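Local coordinates for protein cellulase IBT99 (Metagenomes, PDB 6WBT) that probably hydrolyses 6-phospho-alpha-glucosides, as a family 4 glycosidase that binds NAD and a manganese ion, at residues D195-H207 and D260-M272. Residues are numbered along the deposited sequence; the frame is centred on the assembly and turned at random.
Sequences DYFGLNHYGWFTH and DYLPNTYWQYYLM. With MN (manganese (II) ion), chain E; G6P (6-O-phosphono-alpha-D-glucopyranose), chain F.
The carbonyl oxygen of Gly-203 is gripped by two donors that come from opposite faces of its plane: the indole Trp-267 NE1, 2.7 Å from Gly-203 O, and the backbone N of Asn-264. The first bond lies in the indole plane and, with the rings packed on either face, limits how the indole can turn. Those rings are Trp-204 against one face and Tyr-202 against the other, each inclined at about 35°; Trp-267 CH2 comes within 3.3 Å of Tyr-202 CZ. Tyr-202 also turns an edge into the face of Tyr-270, a T-shaped pair, while its hydroxyl bonds to the backbone of Leu-385 in helix 380-402. Were Trp-267 an alanine, Gly-203 O would probably keep one of these two donors, and a gap would be likely to open between Trp-204 and Tyr-202.

Beyond Gly-203 the strands run antiparallel, with Phe-205 and Leu-262 as a hydrogen-bonded pair, and Thr-206 CG2 sits over the Tyr-261 ring in a CH-pi contact. With CG anti to the backbone N (chi1 -170°), Asn-264 directs ND2 to Tyr-196 OH, 2.7 Å away and in the amide plane, while its OD1 accepts from Tyr-266 N and caps the turn that follows.

That turn delivers Tyr-266 face-to-face onto His-201, centroids 3.8 Å apart. His-201 NE2 binds manganese at 2.1 Å, alongside Cys-171, while ND1 is held by Thr-111; Tyr-266 OH accepts from O3 of the sugar phosphate. Strand pairing and the Asn-264 cap thus place Tyr-266, whose stack, with Asn-200 OD1 over the other face, would be expected to limit how the metal-bound imidazole can tilt.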
loop_
_atom_site.group_PDB
_atom_site.type_symbol
_atom_site.label_atom_id
_atom_site.label_comp_id
_atom_site.label_asym_id
_atom_site.label_seq_id
_atom_site.Cartn_x
_atom_site.Cartn_y
_atom_site.Cartn_z
ATOM N N ASP A 195 -14.282 18.285 -11.023
ATOM C CA ASP A 195 -13.427 17.264 -10.440
ATOM C C ASP A 195 -13.615 15.964 -11.211
ATOM O O ASP A 195 -14.746 15.556 -11.491
ATOM C CB ASP A 195 -13.759 17.055 -8.961
ATOM C CG ASP A 195 -13.674 18.338 -8.158
ATOM O OD1 ASP A 195 -12.711 19.106 -8.364
ATOM O OD2 ASP A 195 -14.572 18.583 -7.326
ATOM N N TYR A 196 -12.505 15.309 -11.544
ATOM C CA TYR A 196 -12.526 14.226 -12.517
ATOM C C TYR A 196 -11.444 13.212 -12.174
ATOM O O TYR A 196 -10.385 13.567 -11.654
ATOM C CB TYR A 196 -12.327 14.792 -13.931
ATOM C CG TYR A 196 -12.328 13.785 -15.057
ATOM C CD1 TYR A 196 -11.154 13.155 -15.447
ATOM C CD2 TYR A 196 -13.493 13.492 -15.753
ATOM C CE1 TYR A 196 -11.145 12.244 -16.483
ATOM C CE2 TYR A 196 -13.493 12.583 -16.792
ATOM C CZ TYR A 196 -12.315 11.962 -17.153
ATOM O OH TYR A 196 -12.306 11.056 -18.188
ATOM N N PHE A 197 -11.725 11.941 -12.460
ATOM C CA PHE A 197 -10.737 10.887 -12.274
ATOM C C PHE A 197 -11.042 9.749 -13.234
ATOM O O PHE A 197 -12.147 9.646 -13.774
ATOM C CB PHE A 197 -10.704 10.375 -10.826
ATOM C CG PHE A 197 -11.828 9.431 -10.484
ATOM C CD1 PHE A 197 -11.667 8.059 -10.615
ATOM C CD2 PHE A 197 -13.039 9.916 -10.021
ATOM C CE1 PHE A 197 -12.697 7.192 -10.302
ATOM C CE2 PHE A 197 -14.071 9.052 -9.703
ATOM C CZ PHE A 197 -13.900 7.690 -9.843
ATOM N N GLY A 198 -10.048 8.882 -13.429
ATOM C CA GLY A 198 -10.159 7.727 -14.289
ATOM C C GLY A 198 -9.019 7.692 -15.281
ATOM O O GLY A 198 -7.997 8.364 -15.109
ATOM N N LEU A 199 -9.194 6.890 -16.325
ATOM C CA LEU A 199 -8.235 6.799 -17.414
ATOM C C LEU A 199 -8.719 7.627 -18.601
ATOM O O LEU A 199 -9.829 8.165 -18.605
ATOM C CB LEU A 199 -8.021 5.340 -17.826
ATOM C CG LEU A 199 -7.579 4.374 -16.724
ATOM C CD1 LEU A 199 -7.374 2.977 -17.287
ATOM C CD2 LEU A 199 -6.314 4.871 -16.041
ATOM N N ASN A 200 -7.866 7.728 -19.617
ATOM C CA ASN A 200 -8.238 8.459 -20.822
ATOM C C ASN A 200 -9.395 7.758 -21.521
ATOM O O ASN A 200 -9.332 6.557 -21.799
ATOM C CB ASN A 200 -7.039 8.585 -21.762
ATOM C CG ASN A 200 -7.374 9.332 -23.040
ATOM O OD1 ASN A 200 -7.312 8.776 -24.136
ATOM N ND2 ASN A 200 -7.739 10.600 -22.903
ATOM N N HIS A 201 -10.459 8.521 -21.794
ATOM C CA HIS A 201 -11.707 7.983 -22.337
ATOM C C HIS A 201 -12.275 6.890 -21.435
ATOM O O HIS A 201 -12.845 5.904 -21.909
ATOM C CB HIS A 201 -11.517 7.463 -23.767
ATOM C CG HIS A 201 -11.022 8.500 -24.727
ATOM N ND1 HIS A 201 -10.469 8.178 -25.948
ATOM C CD2 HIS A 201 -11.001 9.851 -24.649
ATOM C CE1 HIS A 201 -10.126 9.287 -26.579
ATOM N NE2 HIS A 201 -10.438 10.316 -25.813
ATOM N N TYR A 202 -12.121 7.070 -20.123
ATOM C CA TYR A 202 -12.467 6.045 -19.147
ATOM C C TYR A 202 -12.600 6.666 -17.761
ATOM O O TYR A 202 -12.151 6.084 -16.768
ATOM C CB TYR A 202 -11.404 4.944 -19.144
ATOM C CG TYR A 202 -11.911 3.566 -18.780
ATOM C CD1 TYR A 202 -12.616 2.802 -19.699
ATOM C CD2 TYR A 202 -11.668 3.023 -17.524
ATOM C CE1 TYR A 202 -13.076 1.544 -19.378
ATOM C CE2 TYR A 202 -12.123 1.762 -17.193
ATOM C CZ TYR A 202 -12.827 1.027 -18.124
ATOM O OH TYR A 202 -13.284 -0.229 -17.802
ATOM N N GLY A 203 -13.223 7.842 -17.684
ATOM C CA GLY A 203 -13.276 8.588 -16.440
ATOM C C GLY A 203 -14.669 8.974 -15.994
ATOM O O GLY A 203 -15.666 8.546 -16.584
ATOM N N TRP A 204 -14.743 9.780 -14.935
ATOM C CA TRP A 204 -16.009 10.201 -14.357
ATOM C C TRP A 204 -15.873 11.614 -13.810
ATOM O O TRP A 204 -14.818 12.000 -13.300
ATOM C CB TRP A 204 -16.464 9.254 -13.237
ATOM C CG TRP A 204 -16.541 7.816 -13.649
ATOM C CD1 TRP A 204 -15.513 6.919 -13.685
ATOM C CD2 TRP A 204 -17.710 7.105 -14.076
ATOM N NE1 TRP A 204 -15.968 5.696 -14.111
ATOM C CE2 TRP A 204 -17.313 5.784 -14.359
ATOM C CE3 TRP A 204 -19.052 7.457 -14.248
ATOM C CZ2 TRP A 204 -18.210 4.812 -14.801
ATOM C CZ3 TRP A 204 -19.942 6.491 -14.689
ATOM C CH2 TRP A 204 -19.516 5.184 -14.961
ATOM N N PHE A 205 -16.959 12.379 -13.912
ATOM C CA PHE A 205 -17.031 13.733 -13.370
ATOM C C PHE A 205 -17.722 13.669 -12.012
ATOM O O PHE A 205 -18.945 13.510 -11.938
ATOM C CB PHE A 205 -17.781 14.664 -14.322
ATOM C CG PHE A 205 -17.081 14.890 -15.631
ATOM C CD1 PHE A 205 -16.303 16.019 -15.831
ATOM C CD2 PHE A 205 -17.207 13.978 -16.667
ATOM C CE1 PHE A 205 -15.662 16.233 -17.037
ATOM C CE2 PHE A 205 -16.567 14.186 -17.876
ATOM C CZ PHE A 205 -15.794 15.316 -18.060
ATOM N N THR A 206 -16.941 13.803 -10.938
ATOM C CA THR A 206 -17.506 13.681 -9.597
ATOM C C THR A 206 -18.264 14.939 -9.184
ATOM O O THR A 206 -19.354 14.847 -8.611
ATOM C CB THR A 206 -16.404 13.369 -8.583
ATOM O OG1 THR A 206 -15.430 14.419 -8.590
ATOM C CG2 THR A 206 -15.723 12.056 -8.928
ATOM N N HIS A 207 -17.705 16.116 -9.461
ATOM C CA HIS A 207 -18.354 17.381 -9.150
ATOM C C HIS A 207 -18.100 18.366 -10.280
ATOM O O HIS A 207 -17.008 18.392 -10.853
ATOM C CB HIS A 207 -17.848 17.973 -7.827
ATOM C CG HIS A 207 -18.196 17.155 -6.623
ATOM N ND1 HIS A 207 -17.275 16.366 -5.967
ATOM C CD2 HIS A 207 -19.364 17.004 -5.954
ATOM C CE1 HIS A 207 -17.860 15.765 -4.947
ATOM N NE2 HIS A 207 -19.128 16.135 -4.916
ATOM N N ASP A 260 -23.830 8.039 -9.225
ATOM C CA ASP A 260 -22.807 8.714 -8.431
ATOM C C ASP A 260 -22.242 9.920 -9.172
ATOM O O ASP A 260 -22.292 11.051 -8.674
ATOM C CB ASP A 260 -21.690 7.734 -8.066
ATOM C CG ASP A 260 -22.135 6.685 -7.068
ATOM O OD1 ASP A 260 -22.820 7.046 -6.088
ATOM O OD2 ASP A 260 -21.799 5.498 -7.264
ATOM N N TYR A 261 -21.698 9.699 -10.366
ATOM C CA TYR A 261 -20.990 10.730 -11.108
ATOM C C TYR A 261 -21.585 10.867 -12.503
ATOM O O TYR A 261 -22.353 10.020 -12.967
ATOM C CB TYR A 261 -19.492 10.410 -11.208
ATOM C CG TYR A 261 -18.873 9.927 -9.915
ATOM C CD1 TYR A 261 -19.064 10.619 -8.727
ATOM C CD2 TYR A 261 -18.104 8.771 -9.883
ATOM C CE1 TYR A 261 -18.503 10.177 -7.543
ATOM C CE2 TYR A 261 -17.539 8.322 -8.705
ATOM C CZ TYR A 261 -17.742 9.028 -7.539
ATOM O OH TYR A 261 -17.180 8.583 -6.363
ATOM N N LEU A 262 -21.220 11.957 -13.170
ATOM C CA LEU A 262 -21.548 12.129 -14.579
ATOM C C LEU A 262 -20.501 11.413 -15.424
ATOM O O LEU A 262 -19.311 11.723 -15.309
ATOM C CB LEU A 262 -21.605 13.606 -14.941
ATOM C CG LEU A 262 -22.859 14.343 -14.468
ATOM C CD1 LEU A 262 -22.706 15.842 -14.651
ATOM C CD2 LEU A 262 -24.077 13.831 -15.221
ATOM N N PRO A 263 -20.892 10.468 -16.274
ATOM C CA PRO A 263 -19.905 9.608 -16.928
ATOM C C PRO A 263 -19.185 10.296 -18.074
ATOM O O PRO A 263 -19.693 11.231 -18.698
ATOM C CB PRO A 263 -20.753 8.442 -17.446
ATOM C CG PRO A 263 -22.080 9.066 -17.722
ATOM C CD PRO A 263 -22.271 10.123 -16.660
ATOM N N ASN A 264 -17.976 9.811 -18.343
ATOM C CA ASN A 264 -17.286 10.183 -19.566
ATOM C C ASN A 264 -18.035 9.615 -20.765
ATOM O O ASN A 264 -18.690 8.572 -20.680
ATOM C CB ASN A 264 -15.842 9.678 -19.546
ATOM C CG ASN A 264 -15.003 10.241 -20.683
ATOM O OD1 ASN A 264 -15.375 10.148 -21.854
ATOM N ND2 ASN A 264 -13.865 10.832 -20.340
ATOM N N THR A 265 -17.938 10.322 -21.891
ATOM C CA THR A 265 -18.698 9.941 -23.077
ATOM C C THR A 265 -18.310 8.549 -23.570
ATOM O O THR A 265 -19.171 7.774 -24.003
ATOM C CB THR A 265 -18.494 10.993 -24.171
ATOM O OG1 THR A 265 -19.340 12.120 -23.914
ATOM C CG2 THR A 265 -18.811 10.430 -25.539
ATOM N N TYR A 266 -17.026 8.200 -23.479
ATOM C CA TYR A 266 -16.534 6.955 -24.059
ATOM C C TYR A 266 -16.952 5.708 -23.287
ATOM O O TYR A 266 -16.603 4.603 -23.720
ATOM C CB TYR A 266 -15.012 7.002 -24.181
ATOM C CG TYR A 266 -14.533 7.674 -25.447
ATOM C CD1 TYR A 266 -14.360 6.947 -26.616
ATOM C CD2 TYR A 266 -14.262 9.035 -25.476
ATOM C CE1 TYR A 266 -13.925 7.553 -27.778
ATOM C CE2 TYR A 266 -13.826 9.650 -26.634
ATOM C CZ TYR A 266 -13.660 8.905 -27.782
ATOM O OH TYR A 266 -13.226 9.514 -28.937
ATOM N N TRP A 267 -17.682 5.834 -22.177
ATOM C CA TRP A 267 -18.272 4.655 -21.553
ATOM C C TRP A 267 -19.354 4.025 -22.420
ATOM O O TRP A 267 -19.833 2.933 -22.095
ATOM C CB TRP A 267 -18.850 5.008 -20.183
ATOM C CG TRP A 267 -17.807 5.199 -19.131
ATOM C CD1 TRP A 267 -17.357 6.384 -18.627
ATOM C CD2 TRP A 267 -17.071 4.171 -18.460
ATOM N NE1 TRP A 267 -16.390 6.157 -17.678
ATOM C CE2 TRP A 267 -16.195 4.806 -17.557
ATOM C CE3 TRP A 267 -17.069 2.775 -18.532
ATOM C CZ2 TRP A 267 -15.327 4.093 -16.736
ATOM C CZ3 TRP A 267 -16.206 2.070 -17.715
ATOM C CH2 TRP A 267 -15.349 2.730 -16.826
ATOM N N GLN A 268 -19.741 4.693 -23.510
ATOM C CA GLN A 268 -20.727 4.148 -24.434
ATOM C C GLN A 268 -20.273 2.822 -25.032
ATOM O O GLN A 268 -21.106 1.955 -25.323
ATOM C CB GLN A 268 -20.995 5.173 -25.536
ATOM C CG GLN A 268 -22.001 4.759 -26.584
ATOM C CD GLN A 268 -21.909 5.622 -27.826
ATOM O OE1 GLN A 268 -22.884 5.782 -28.560
ATOM N NE2 GLN A 268 -20.730 6.180 -28.069
ATOM N N TYR A 269 -18.965 2.639 -25.214
ATOM C CA TYR A 269 -18.444 1.445 -25.864
ATOM C C TYR A 269 -18.064 0.340 -24.886
ATOM O O TYR A 269 -18.037 -0.831 -25.281
ATOM C CB TYR A 269 -17.224 1.802 -26.720
ATOM C CG TYR A 269 -17.437 3.010 -27.603
ATOM C CD1 TYR A 269 -16.810 4.216 -27.324
ATOM C CD2 TYR A 269 -18.275 2.947 -28.709
ATOM C CE1 TYR A 269 -17.004 5.325 -28.126
ATOM C CE2 TYR A 269 -18.476 4.050 -29.516
ATOM C CZ TYR A 269 -17.838 5.236 -29.221
ATOM O OH TYR A 269 -18.035 6.337 -30.021
ATOM N N TYR A 270 -17.770 0.678 -23.631
ATOM C CA TYR A 270 -17.412 -0.327 -22.637
ATOM C C TYR A 270 -18.637 -0.878 -21.916
ATOM O O TYR A 270 -18.798 -2.097 -21.802
ATOM C CB TYR A 270 -16.424 0.260 -21.624
ATOM C CG TYR A 270 -15.051 0.529 -22.194
ATOM C CD1 TYR A 270 -14.095 -0.476 -22.253
ATOM C CD2 TYR A 270 -14.709 1.787 -22.671
ATOM C CE1 TYR A 270 -12.837 -0.236 -22.773
ATOM C CE2 TYR A 270 -13.455 2.036 -23.192
ATOM C CZ TYR A 270 -12.523 1.022 -23.241
ATOM O OH TYR A 270 -11.271 1.264 -23.759
ATOM N N LEU A 271 -19.505 0.004 -21.421
ATOM C CA LEU A 271 -20.700 -0.437 -20.714
ATOM C C LEU A 271 -21.796 -0.918 -21.653
ATOM O O LEU A 271 -22.661 -1.692 -21.226
ATOM C CB LEU A 271 -21.239 0.693 -19.833
ATOM C CG LEU A 271 -20.313 1.164 -18.711
ATOM C CD1 LEU A 271 -20.948 2.305 -17.934
ATOM C CD2 LEU A 271 -19.963 0.009 -17.785
HETATM N N MSE A 272 -21.787 -0.482 -22.909
HETATM C CA MSE A 272 -22.814 -0.889 -23.860
HETATM C C MSE A 272 -22.243 -1.303 -25.220
HETATM O O MSE A 272 -22.521 -0.653 -26.227
HETATM C CB MSE A 272 -23.826 0.246 -24.056
HETATM C CG MSE A 272 -24.430 0.780 -22.764
HETATM SE SE MSE A 272 -25.227 2.552 -22.946
HETATM C CE MSE A 272 -26.903 2.059 -23.810
HETATM MN MN MN E . -9.138 11.858 -26.448
HETATM C C1 G6P F . -12.706 13.787 -29.244
HETATM C C2 G6P F . -11.920 12.596 -28.701
HETATM C C3 G6P F . -10.950 12.056 -29.744
HETATM C C4 G6P F . -11.671 11.809 -31.064
HETATM C C5 G6P F . -12.396 13.081 -31.486
HETATM C C6 G6P F . -13.107 12.933 -32.828
HETATM O O1 G6P F . -11.814 14.884 -29.469
HETATM O O2 G6P F . -11.191 12.996 -27.535
HETATM O O3 G6P F . -10.370 10.835 -29.274
HETATM O O4 G6P F . -10.727 11.429 -32.070
HETATM O O5 G6P F . -13.340 13.434 -30.474
HETATM O O6 G6P F . -12.808 11.675 -33.430
HETATM P P G6P F . -13.163 11.429 -34.980
HETATM O O1P G6P F . -13.680 10.012 -35.020
HETATM O O2P G6P F . -11.857 11.652 -35.703
HETATM O O3P G6P F . -14.211 12.476 -35.274
HETATM O O HOH W 1 -11.234 11.482 -21.547
#